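Local coordinates for protein transaminase (PDB 5G0A) that probably transfers amino groups with S selectivity between amines and carbonyl compounds, using pyridoxal-5'-phosphate as cofactor, as a class-III omega-transaminase, at residues I223-E237 and I255-D269. Residues are numbered along the deposited sequence; the frame is centred on the assembly and turned at random.
Unlike the reference sequence in segment 255-269: Asn268 (reference Thr). With PLP (pyridoxal-5'-phosphate), chain K.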
ATOM      1  N   ILE B 223       7.922   5.727 -16.767  1.00 26.38           N
ATOM      2  CA  ILE B 223       8.111   6.922 -15.957  1.00 25.08           C
ATOM      3  C   ILE B 223       7.208   8.076 -16.403  1.00 25.86           C
ATOM      4  O   ILE B 223       6.690   8.810 -15.573  1.00 25.86           O
ATOM      5  CB  ILE B 223       9.599   7.358 -15.921  1.00 24.37           C
ATOM      6  CG1 ILE B 223      10.408   6.230 -15.253  1.00 25.27           C
ATOM      7  CG2 ILE B 223       9.783   8.687 -15.189  1.00 24.44           C
ATOM      8  CD1 ILE B 223      11.912   6.364 -15.462  1.00 24.94           C
ATOM      9  N   GLU B 224       7.090   8.264 -17.710  1.00 25.42           N
ATOM     10  CA  GLU B 224       6.181   9.285 -18.246  1.00 27.39           C
ATOM     11  C   GLU B 224       4.745   9.025 -17.800  1.00 27.88           C
ATOM     12  O   GLU B 224       4.051   9.938 -17.348  1.00 27.82           O
ATOM     13  CB  GLU B 224       6.239   9.295 -19.775  1.00 27.85           C
ATOM     14  CG  GLU B 224       7.519   9.900 -20.311  1.00 33.24           C
ATOM     15  CD  GLU B 224       7.599   9.769 -21.816  1.00 36.39           C
ATOM     16  OE1 GLU B 224       6.803   8.994 -22.396  1.00 41.73           O
ATOM     17  OE2 GLU B 224       8.443  10.449 -22.397  1.00 36.94           O
ATOM     18  N   ASN B 225       4.318   7.773 -17.905  1.00 27.44           N
ATOM     19  CA  ASN B 225       2.943   7.399 -17.557  1.00 27.19           C
ATOM     20  C   ASN B 225       2.603   7.647 -16.096  1.00 26.49           C
ATOM     21  O   ASN B 225       1.569   8.194 -15.780  1.00 25.76           O
ATOM     22  CB  ASN B 225       2.701   5.939 -17.924  1.00 28.35           C
ATOM     23  CG  ASN B 225       1.235   5.543 -17.806  1.00 28.25           C
ATOM     24  OD1 ASN B 225       0.762   5.183 -16.731  1.00 28.72           O
ATOM     25  ND2 ASN B 225       0.504   5.633 -18.919  1.00 28.29           N
ATOM     26  N   TYR B 226       3.494   7.232 -15.193  1.00 26.34           N
ATOM     27  CA  TYR B 226       3.299   7.442 -13.770  1.00 25.36           C
ATOM     28  C   TYR B 226       3.566   8.878 -13.335  1.00 25.87           C
ATOM     29  O   TYR B 226       3.175   9.283 -12.229  1.00 27.27           O
ATOM     30  CB  TYR B 226       4.131   6.429 -12.962  1.00 25.21           C
ATOM     31  CG  TYR B 226       3.417   5.091 -12.847  1.00 23.90           C
ATOM     32  CD1 TYR B 226       3.530   4.136 -13.852  1.00 24.72           C
ATOM     33  CD2 TYR B 226       2.612   4.805 -11.743  1.00 23.48           C
ATOM     34  CE1 TYR B 226       2.870   2.924 -13.759  1.00 25.29           C
ATOM     35  CE2 TYR B 226       1.923   3.613 -11.655  1.00 24.68           C
ATOM     36  CZ  TYR B 226       2.076   2.670 -12.646  1.00 26.74           C
ATOM     37  OH  TYR B 226       1.420   1.461 -12.554  1.00 28.92           O
ATOM     38  N   GLY B 227       4.179   9.657 -14.231  1.00 25.55           N
ATOM     39  CA  GLY B 227       4.524  11.046 -13.940  1.00 26.79           C
ATOM     40  C   GLY B 227       5.967  11.155 -13.457  1.00 26.95           C
ATOM     41  O   GLY B 227       6.266  10.738 -12.342  1.00 25.75           O
ATOM     42  N   PRO B 228       6.876  11.705 -14.286  1.00 26.79           N
ATOM     43  CA  PRO B 228       8.264  11.852 -13.823  1.00 26.62           C
ATOM     44  C   PRO B 228       8.346  12.663 -12.536  1.00 26.28           C
ATOM     45  O   PRO B 228       9.279  12.457 -11.752  1.00 26.99           O
ATOM     46  CB  PRO B 228       8.943  12.604 -14.987  1.00 26.78           C
ATOM     47  CG  PRO B 228       8.111  12.213 -16.175  1.00 25.88           C
ATOM     48  CD  PRO B 228       6.710  12.295 -15.631  1.00 25.27           C
ATOM     49  N   GLU B 229       7.347  13.520 -12.279  1.00 24.23           N
ATOM     50  CA  GLU B 229       7.291  14.302 -11.055  1.00 26.15           C
ATOM     51  C   GLU B 229       7.029  13.462  -9.784  1.00 24.14           C
ATOM     52  O   GLU B 229       7.120  13.970  -8.678  1.00 26.45           O
ATOM     53  CB  GLU B 229       6.289  15.480 -11.172  1.00 28.59           C
ATOM     54  CG  GLU B 229       4.790  15.140 -11.069  1.00 28.88           C
ATOM     55  CD  GLU B 229       4.204  14.369 -12.237  1.00 29.99           C
ATOM     56  OE1 GLU B 229       4.842  14.191 -13.294  1.00 29.44           O
ATOM     57  OE2 GLU B 229       3.047  13.919 -12.093  1.00 33.52           O
ATOM     58  N   GLN B 230       6.678  12.189  -9.929  1.00 25.24           N
ATOM     59  CA  GLN B 230       6.595  11.384  -8.709  1.00 25.97           C
ATOM     60  C   GLN B 230       7.582  10.223  -8.677  1.00 24.39           C
ATOM     61  O   GLN B 230       7.476   9.354  -7.817  1.00 21.44           O
ATOM     62  CB  GLN B 230       5.172  10.927  -8.402  1.00 31.40           C
ATOM     63  CG  GLN B 230       4.631   9.850  -9.312  1.00 30.29           C
ATOM     64  CD  GLN B 230       3.367   9.226  -8.726  1.00 34.18           C
ATOM     65  OE1 GLN B 230       3.039   9.445  -7.548  1.00 35.40           O
ATOM     66  NE2 GLN B 230       2.669   8.446  -9.528  1.00 32.44           N
ATOM     67  N   VAL B 231       8.529  10.221  -9.614  1.00 22.73           N
ATOM     68  CA  VAL B 231       9.563   9.182  -9.671  1.00 21.94           C
ATOM     69  C   VAL B 231      10.873   9.754  -9.087  1.00 23.01           C
ATOM     70  O   VAL B 231      11.494  10.625  -9.671  1.00 23.04           O
ATOM     71  CB  VAL B 231       9.789   8.607 -11.096  1.00 23.11           C
ATOM     72  CG1 VAL B 231      10.928   7.580 -11.098  1.00 22.79           C
ATOM     73  CG2 VAL B 231       8.512   7.942 -11.626  1.00 23.76           C
ATOM     74  N   ALA B 232      11.276   9.250  -7.928  1.00 21.51           N
ATOM     75  CA  ALA B 232      12.545   9.653  -7.293  1.00 20.84           C
ATOM     76  C   ALA B 232      13.797   9.219  -8.045  1.00 22.70           C
ATOM     77  O   ALA B 232      14.737   9.995  -8.150  1.00 23.56           O
ATOM     78  CB  ALA B 232      12.620   9.120  -5.846  1.00 20.37           C
ATOM     79  N   ALA B 233      13.820   7.962  -8.492  1.00 22.39           N
ATOM     80  CA  ALA B 233      15.051   7.290  -8.898  1.00 23.06           C
ATOM     81  C   ALA B 233      14.778   6.037  -9.711  1.00 23.28           C
ATOM     82  O   ALA B 233      13.711   5.409  -9.602  1.00 24.25           O
ATOM     83  CB  ALA B 233      15.898   6.940  -7.658  1.00 22.67           C
ATOM     84  N   VAL B 234      15.768   5.678 -10.520  1.00 22.12           N
ATOM     85  CA  VAL B 234      15.879   4.359 -11.096  1.00 21.68           C
ATOM     86  C   VAL B 234      17.063   3.722 -10.372  1.00 21.82           C
ATOM     87  O   VAL B 234      18.121   4.347 -10.246  1.00 22.65           O
ATOM     88  CB  VAL B 234      16.207   4.436 -12.608  1.00 23.43           C
ATOM     89  CG1 VAL B 234      16.379   3.030 -13.164  1.00 22.81           C
ATOM     90  CG2 VAL B 234      15.071   5.140 -13.360  1.00 23.29           C
ATOM     91  N   ILE B 235      16.873   2.507  -9.878  1.00 20.39           N
ATOM     92  CA  ILE B 235      17.970   1.743  -9.270  1.00 21.87           C
ATOM     93  C   ILE B 235      18.384   0.610 -10.196  1.00 21.83           C
ATOM     94  O   ILE B 235      17.533  -0.073 -10.741  1.00 22.67           O
ATOM     95  CB  ILE B 235      17.599   1.227  -7.854  1.00 20.67           C
ATOM     96  CG1 ILE B 235      18.842   0.611  -7.189  1.00 22.83           C
ATOM     97  CG2 ILE B 235      16.369   0.281  -7.867  1.00 22.09           C
ATOM     98  CD1 ILE B 235      18.655   0.352  -5.705  1.00 22.78           C
ATOM     99  N   THR B 236      19.698   0.403 -10.354  1.00 21.52           N
ATOM    100  CA  THR B 236      20.223  -0.599 -11.271  1.00 22.72           C
ATOM    101  C   THR B 236      21.353  -1.394 -10.615  1.00 23.45           C
ATOM    102  O   THR B 236      21.830  -1.031  -9.542  1.00 24.01           O
ATOM    103  CB  THR B 236      20.831   0.042 -12.548  1.00 24.39           C
ATOM    104  OG1 THR B 236      21.925   0.896 -12.181  1.00 24.97           O
ATOM    105  CG2 THR B 236      19.768   0.845 -13.330  1.00 23.95           C
ATOM    106  N   GLU B 237      21.759  -2.483 -11.272  1.00 24.48           N
ATOM    107  CA  GLU B 237      23.048  -3.150 -11.030  1.00 26.62           C
ATOM    108  C   GLU B 237      23.659  -3.174 -12.417  1.00 28.52           C
ATOM    109  O   GLU B 237      22.957  -3.512 -13.384  1.00 27.92           O
ATOM    110  CB  GLU B 237      22.870  -4.615 -10.622  1.00 29.44           C
ATOM    111  CG  GLU B 237      22.003  -4.930  -9.420  1.00 31.04           C
ATOM    112  CD  GLU B 237      21.791  -6.430  -9.285  1.00 31.25           C
ATOM    113  OE1 GLU B 237      22.770  -7.141  -8.934  1.00 30.59           O
ATOM    114  OE2 GLU B 237      20.673  -6.912  -9.577  1.00 29.09           O
ATOM    115  N   ILE B 255      20.663   4.770 -19.639  1.00 28.67           N
ATOM    116  CA  ILE B 255      19.942   5.034 -18.389  1.00 28.33           C
ATOM    117  C   ILE B 255      20.397   6.333 -17.735  1.00 28.14           C
ATOM    118  O   ILE B 255      19.571   7.092 -17.217  1.00 26.95           O
ATOM    119  CB  ILE B 255      20.048   3.840 -17.406  1.00 29.11           C
ATOM    120  CG1 ILE B 255      19.172   2.667 -17.885  1.00 28.86           C
ATOM    121  CG2 ILE B 255      19.713   4.265 -15.967  1.00 32.10           C
ATOM    122  CD1 ILE B 255      17.661   2.909 -17.955  1.00 30.38           C
ATOM    123  N   ARG B 256      21.701   6.606 -17.773  1.00 26.04           N
ATOM    124  CA  ARG B 256      22.216   7.836 -17.198  1.00 26.32           C
ATOM    125  C   ARG B 256      21.618   9.048 -17.926  1.00 26.84           C
ATOM    126  O   ARG B 256      21.165  10.002 -17.300  1.00 27.16           O
ATOM    127  CB  ARG B 256      23.755   7.856 -17.235  1.00 24.16           C
ATOM    128  CG  ARG B 256      24.365   9.210 -16.901  1.00 25.94           C
ATOM    129  CD  ARG B 256      24.311   9.584 -15.421  1.00 27.52           C
ATOM    130  NE  ARG B 256      22.959   9.934 -14.955  1.00 27.43           N
ATOM    131  CZ  ARG B 256      22.661  10.313 -13.711  1.00 26.75           C
ATOM    132  NH1 ARG B 256      23.597  10.423 -12.777  1.00 25.02           N
ATOM    133  NH2 ARG B 256      21.399  10.603 -13.401  1.00 24.62           N
ATOM    134  N   LYS B 257      21.641   8.980 -19.256  1.00 29.08           N
ATOM    135  CA  LYS B 257      21.067  10.017 -20.110  1.00 28.72           C
ATOM    136  C   LYS B 257      19.559  10.185 -19.879  1.00 28.85           C
ATOM    137  O   LYS B 257      19.094  11.300 -19.683  1.00 27.02           O
ATOM    138  CB  LYS B 257      21.371   9.695 -21.582  1.00 31.48           C
ATOM    139  CG  LYS B 257      20.831  10.716 -22.576  1.00 35.90           C
ATOM    140  CD  LYS B 257      21.557  10.576 -23.917  1.00 40.74           C
ATOM    141  CE  LYS B 257      20.883  11.387 -25.021  1.00 46.03           C
ATOM    142  NZ  LYS B 257      19.594  10.784 -25.473  1.00 52.09           N
ATOM    143  N   MET B 258      18.821   9.080 -19.867  1.00 27.29           N
ATOM    144  CA  MET B 258      17.360   9.109 -19.670  1.00 28.09           C
ATOM    145  C   MET B 258      16.975   9.701 -18.305  1.00 28.64           C
ATOM    146  O   MET B 258      16.084  10.552 -18.215  1.00 28.67           O
ATOM    147  CB  MET B 258      16.750   7.701 -19.857  1.00 28.48           C
ATOM    148  CG  MET B 258      15.244   7.600 -19.538  1.00 30.89           C
ATOM    149  SD  MET B 258      14.722   5.960 -18.956  1.00 33.72           S
ATOM    150  CE  MET B 258      15.247   5.975 -17.231  1.00 32.55           C
ATOM    151  N   THR B 259      17.664   9.280 -17.240  1.00 26.72           N
ATOM    152  CA  THR B 259      17.401   9.864 -15.925  1.00 25.56           C
ATOM    153  C   THR B 259      17.687  11.381 -15.847  1.00 26.06           C
ATOM    154  O   THR B 259      16.893  12.146 -15.313  1.00 25.74           O
ATOM    155  CB  THR B 259      18.128   9.089 -14.788  1.00 26.76           C
ATOM    156  OG1 THR B 259      19.544   9.028 -15.045  1.00 26.94           O
ATOM    157  CG2 THR B 259      17.570   7.675 -14.665  1.00 26.43           C
ATOM    158  N   LYS B 260      18.817  11.816 -16.399  1.00 27.13           N
ATOM    159  CA  LYS B 260      19.136  13.246 -16.449  1.00 28.09           C
ATOM    160  C   LYS B 260      18.041  14.014 -17.208  1.00 27.45           C
ATOM    161  O   LYS B 260      17.616  15.077 -16.760  1.00 28.49           O
ATOM    162  CB  LYS B 260      20.469  13.479 -17.167  1.00 29.10           C
ATOM    163  CG  LYS B 260      21.738  13.118 -16.383  1.00 29.37           C
ATOM    164  CD  LYS B 260      22.001  14.056 -15.215  1.00 33.14           C
ATOM    165  CE  LYS B 260      23.399  13.804 -14.642  1.00 34.71           C
ATOM    166  NZ  LYS B 260      23.653  14.672 -13.460  1.00 35.53           N
ATOM    167  N   GLU B 261      17.606  13.466 -18.343  1.00 28.41           N
ATOM    168  CA  GLU B 261      16.574  14.133 -19.171  1.00 31.80           C
ATOM    169  C   GLU B 261      15.216  14.213 -18.466  1.00 32.76           C
ATOM    170  O   GLU B 261      14.497  15.203 -18.588  1.00 30.26           O
ATOM    171  CB  GLU B 261      16.424  13.419 -20.515  1.00 33.20           C
ATOM    172  CG  GLU B 261      17.630  13.600 -21.422  1.00 34.78           C
ATOM    173  CD  GLU B 261      17.549  12.805 -22.707  1.00 40.26           C
ATOM    174  OE1 GLU B 261      16.655  11.940 -22.851  1.00 44.34           O
ATOM    175  OE2 GLU B 261      18.410  13.035 -23.579  1.00 44.64           O
ATOM    176  N   LEU B 262      14.881  13.175 -17.697  1.00 31.06           N
ATOM    177  CA  LEU B 262      13.601  13.144 -16.968  1.00 31.68           C
ATOM    178  C   LEU B 262      13.630  13.854 -15.609  1.00 30.33           C
ATOM    179  O   LEU B 262      12.577  14.131 -15.040  1.00 30.56           O
ATOM    180  CB  LEU B 262      13.088  11.704 -16.809  1.00 32.21           C
ATOM    181  CG  LEU B 262      12.834  10.891 -18.093  1.00 35.32           C
ATOM    182  CD1 LEU B 262      12.451   9.464 -17.752  1.00 35.45           C
ATOM    183  CD2 LEU B 262      11.775  11.551 -18.973  1.00 40.57           C
ATOM    184  N   GLY B 263      14.830  14.156 -15.102  1.00 27.84           N
ATOM    185  CA  GLY B 263      14.983  14.821 -13.809  1.00 28.03           C
ATOM    186  C   GLY B 263      14.794  13.834 -12.662  1.00 26.24           C
ATOM    187  O   GLY B 263      14.211  14.179 -11.627  1.00 28.93           O
ATOM    188  N   VAL B 264      15.329  12.631 -12.852  1.00 25.80           N
ATOM    189  CA  VAL B 264      15.166  11.500 -11.908  1.00 25.72           C
ATOM    190  C   VAL B 264      16.580  11.085 -11.493  1.00 24.71           C
ATOM    191  O   VAL B 264      17.523  11.190 -12.295  1.00 24.97           O
ATOM    192  CB  VAL B 264      14.388  10.371 -12.625  1.00 26.72           C
ATOM    193  CG1 VAL B 264      14.501   9.015 -11.940  1.00 29.04           C
ATOM    194  CG2 VAL B 264      12.920  10.788 -12.819  1.00 26.89           C
ATOM    195  N   LEU B 265      16.745  10.675 -10.239  1.00 22.86           N
ATOM    196  CA  LEU B 265      18.042  10.183  -9.788  1.00 21.87           C
ATOM    197  C   LEU B 265      18.388   8.799 -10.356  1.00 22.72           C
ATOM    198  O   LEU B 265      17.509   8.001 -10.689  1.00 23.88           O
ATOM    199  CB  LEU B 265      18.104  10.161  -8.248  1.00 22.00           C
ATOM    200  CG  LEU B 265      17.955  11.480  -7.503  1.00 23.70           C
ATOM    201  CD1 LEU B 265      17.922  11.222  -5.989  1.00 23.82           C
ATOM    202  CD2 LEU B 265      19.066  12.486  -7.881  1.00 24.02           C
ATOM    203  N   TRP B 266      19.694   8.530 -10.473  1.00 22.57           N
ATOM    204  CA  TRP B 266      20.192   7.208 -10.781  1.00 22.98           C
ATOM    205  C   TRP B 266      21.003   6.657  -9.605  1.00 23.38           C
ATOM    206  O   TRP B 266      22.034   7.219  -9.215  1.00 22.37           O
ATOM    207  CB  TRP B 266      21.026   7.193 -12.104  1.00 22.85           C
ATOM    208  CG  TRP B 266      21.695   5.877 -12.374  1.00 23.44           C
ATOM    209  CD1 TRP B 266      21.167   4.622 -12.173  1.00 23.59           C
ATOM    210  CD2 TRP B 266      23.011   5.672 -12.911  1.00 23.89           C
ATOM    211  NE1 TRP B 266      22.084   3.660 -12.523  1.00 23.37           N
ATOM    212  CE2 TRP B 266      23.218   4.274 -12.983  1.00 22.89           C
ATOM    213  CE3 TRP B 266      24.042   6.536 -13.343  1.00 23.70           C
ATOM    214  CZ2 TRP B 266      24.414   3.714 -13.451  1.00 23.46           C
ATOM    215  CZ3 TRP B 266      25.226   5.965 -13.809  1.00 22.14           C
ATOM    216  CH2 TRP B 266      25.402   4.578 -13.854  1.00 22.99           C
ATOM    217  N   ILE B 267      20.479   5.594  -9.002  1.00 22.13           N
ATOM    218  CA  ILE B 267      21.184   4.871  -7.947  1.00 21.45           C
ATOM    219  C   ILE B 267      21.801   3.660  -8.614  1.00 22.74           C
ATOM    220  O   ILE B 267      21.094   2.821  -9.170  1.00 23.85           O
ATOM    221  CB  ILE B 267      20.206   4.354  -6.850  1.00 21.76           C
ATOM    222  CG1 ILE B 267      19.420   5.520  -6.219  1.00 22.58           C
ATOM    223  CG2 ILE B 267      21.006   3.529  -5.814  1.00 21.67           C
ATOM    224  CD1 ILE B 267      18.252   5.065  -5.319  1.00 24.69           C
ATOM    225  N   ASN B 268      23.130   3.538  -8.570  1.00 21.56           N
ATOM    226  CA  ASN B 268      23.697   2.249  -8.952  1.00 22.11           C
ATOM    227  C   ASN B 268      24.117   1.439  -7.732  1.00 23.09           C
ATOM    228  O   ASN B 268      24.814   1.943  -6.861  1.00 22.95           O
ATOM    229  CB  ASN B 268      24.865   2.340  -9.952  1.00 23.89           C
ATOM    230  CG  ASN B 268      25.211   0.986 -10.514  1.00 24.18           C
ATOM    231  OD1 ASN B 268      24.351   0.293 -11.098  1.00 24.98           O
ATOM    232  ND2 ASN B 268      26.455   0.557 -10.303  1.00 24.70           N
ATOM    233  N   ASP B 269      23.629   0.205  -7.684  1.00 21.61           N
ATOM    234  CA  ASP B 269      23.878  -0.697  -6.570  1.00 22.10           C
ATOM    235  C   ASP B 269      25.204  -1.411  -6.820  1.00 23.04           C
ATOM    236  O   ASP B 269      25.292  -2.271  -7.704  1.00 23.18           O
ATOM    237  CB  ASP B 269      22.719  -1.709  -6.469  1.00 22.88           C
ATOM    238  CG  ASP B 269      22.811  -2.599  -5.219  1.00 24.24           C
ATOM    239  OD1 ASP B 269      23.876  -2.624  -4.562  1.00 23.07           O
ATOM    240  OD2 ASP B 269      21.795  -3.256  -4.904  1.00 22.86           O
TER
HETATM  241  N1  PLP K1298      22.605  -5.573  -3.548  1.00 22.01           N
HETATM  242  C2  PLP K1298      23.283  -6.432  -4.346  1.00 23.29           C
HETATM  243  C2A PLP K1298      23.491  -6.100  -5.807  1.00 24.59           C
HETATM  244  C3  PLP K1298      23.888  -7.655  -3.767  1.00 25.42           C
HETATM  245  O3  PLP K1298      24.605  -8.514  -4.506  1.00 27.98           O
HETATM  246  C4  PLP K1298      23.694  -7.928  -2.335  1.00 25.67           C
HETATM  247  C4A PLP K1298      24.337  -9.157  -1.692  1.00 30.20           C
HETATM  248  C5  PLP K1298      22.890  -6.926  -1.594  1.00 23.64           C
HETATM  249  C6  PLP K1298      22.370  -5.819  -2.248  1.00 23.42           C
HETATM  250  C5A PLP K1298      22.545  -7.104  -0.122  1.00 24.74           C
HETATM  251  O4P PLP K1298      23.674  -7.155   0.724  1.00 24.58           O
HETATM  252  P   PLP K1298      23.501  -7.906   2.148  1.00 23.59           P
HETATM  253  O1P PLP K1298      24.820  -7.560   2.785  1.00 23.94           O
HETATM  254  O2P PLP K1298      22.288  -7.352   2.874  1.00 23.11           O
HETATM  255  O3P PLP K1298      23.354  -9.368   1.818  1.00 23.96           O
HETATM  256  O   HOH W   1      11.030  14.567 -12.747  1.00 36.08           O
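Thr236 and Trp266 show how a hydroxyl can add a side-chain link to two strands already paired through their backbones. From CB of Thr236, which lies 3.8 Å from Trp266 NE1, the side chain forks. The methyl CG2 runs past the indole edge toward Ile255 CG2, whereas OG1, set between backbone N and carbonyl carbon (chi1 61°), becomes the hub. Trp266 NE1 donates to OG1 at 2.8 Å, almost straight (171°) and in the ring plane; OG1 in turn donates to Asn268 OD1 at 2.7 Å, meeting a lone pair in the carbonyl plane. A valine in place of Thr236 would probably leave the indole N-H without its acceptor and the Asn268 carboxamide freer to turn. These residues belong to a beta-alpha-beta crossover in the large sheet of a PLP-dependent transferase: strand 231-236, helix 251-262 and strand 265-269, the two strands parallel and joined by five backbone hydrogen bonds from Leu265 N to Ala232 O through Asp269 N to Thr236 O. The helix runs back antiparallel over the face bearing Val234 and Thr236. There Val234 CG2, anti to its carbonyl carbon, meets Thr259 CG2 at 3.8 Å, and the Val234 side chain crosses that of Met258 at about a right angle; Met258 CE also meets Ile223 CD1, tip to tip. A Schellman motif with Gly263 at C-prime ends the helix, and Val264 then lays CG1 against Ala233 CA at 3.5 Å. Ala233, Ile235, Leu265 and Ile267 occupy the other face, where helix 121-136 touches Leu265. At the C-terminal ends of both strands lies the cofactor: Asp269 OD2 sits 2.8 Å from PLP N1 and is hydrogen-bonded to His149 ND1, while Glu237, its OE2 hydrogen-bonded to Tyr148 N and its OE1 to Gly241 N, brings OE1 to 3.4 Å from PLP C2A.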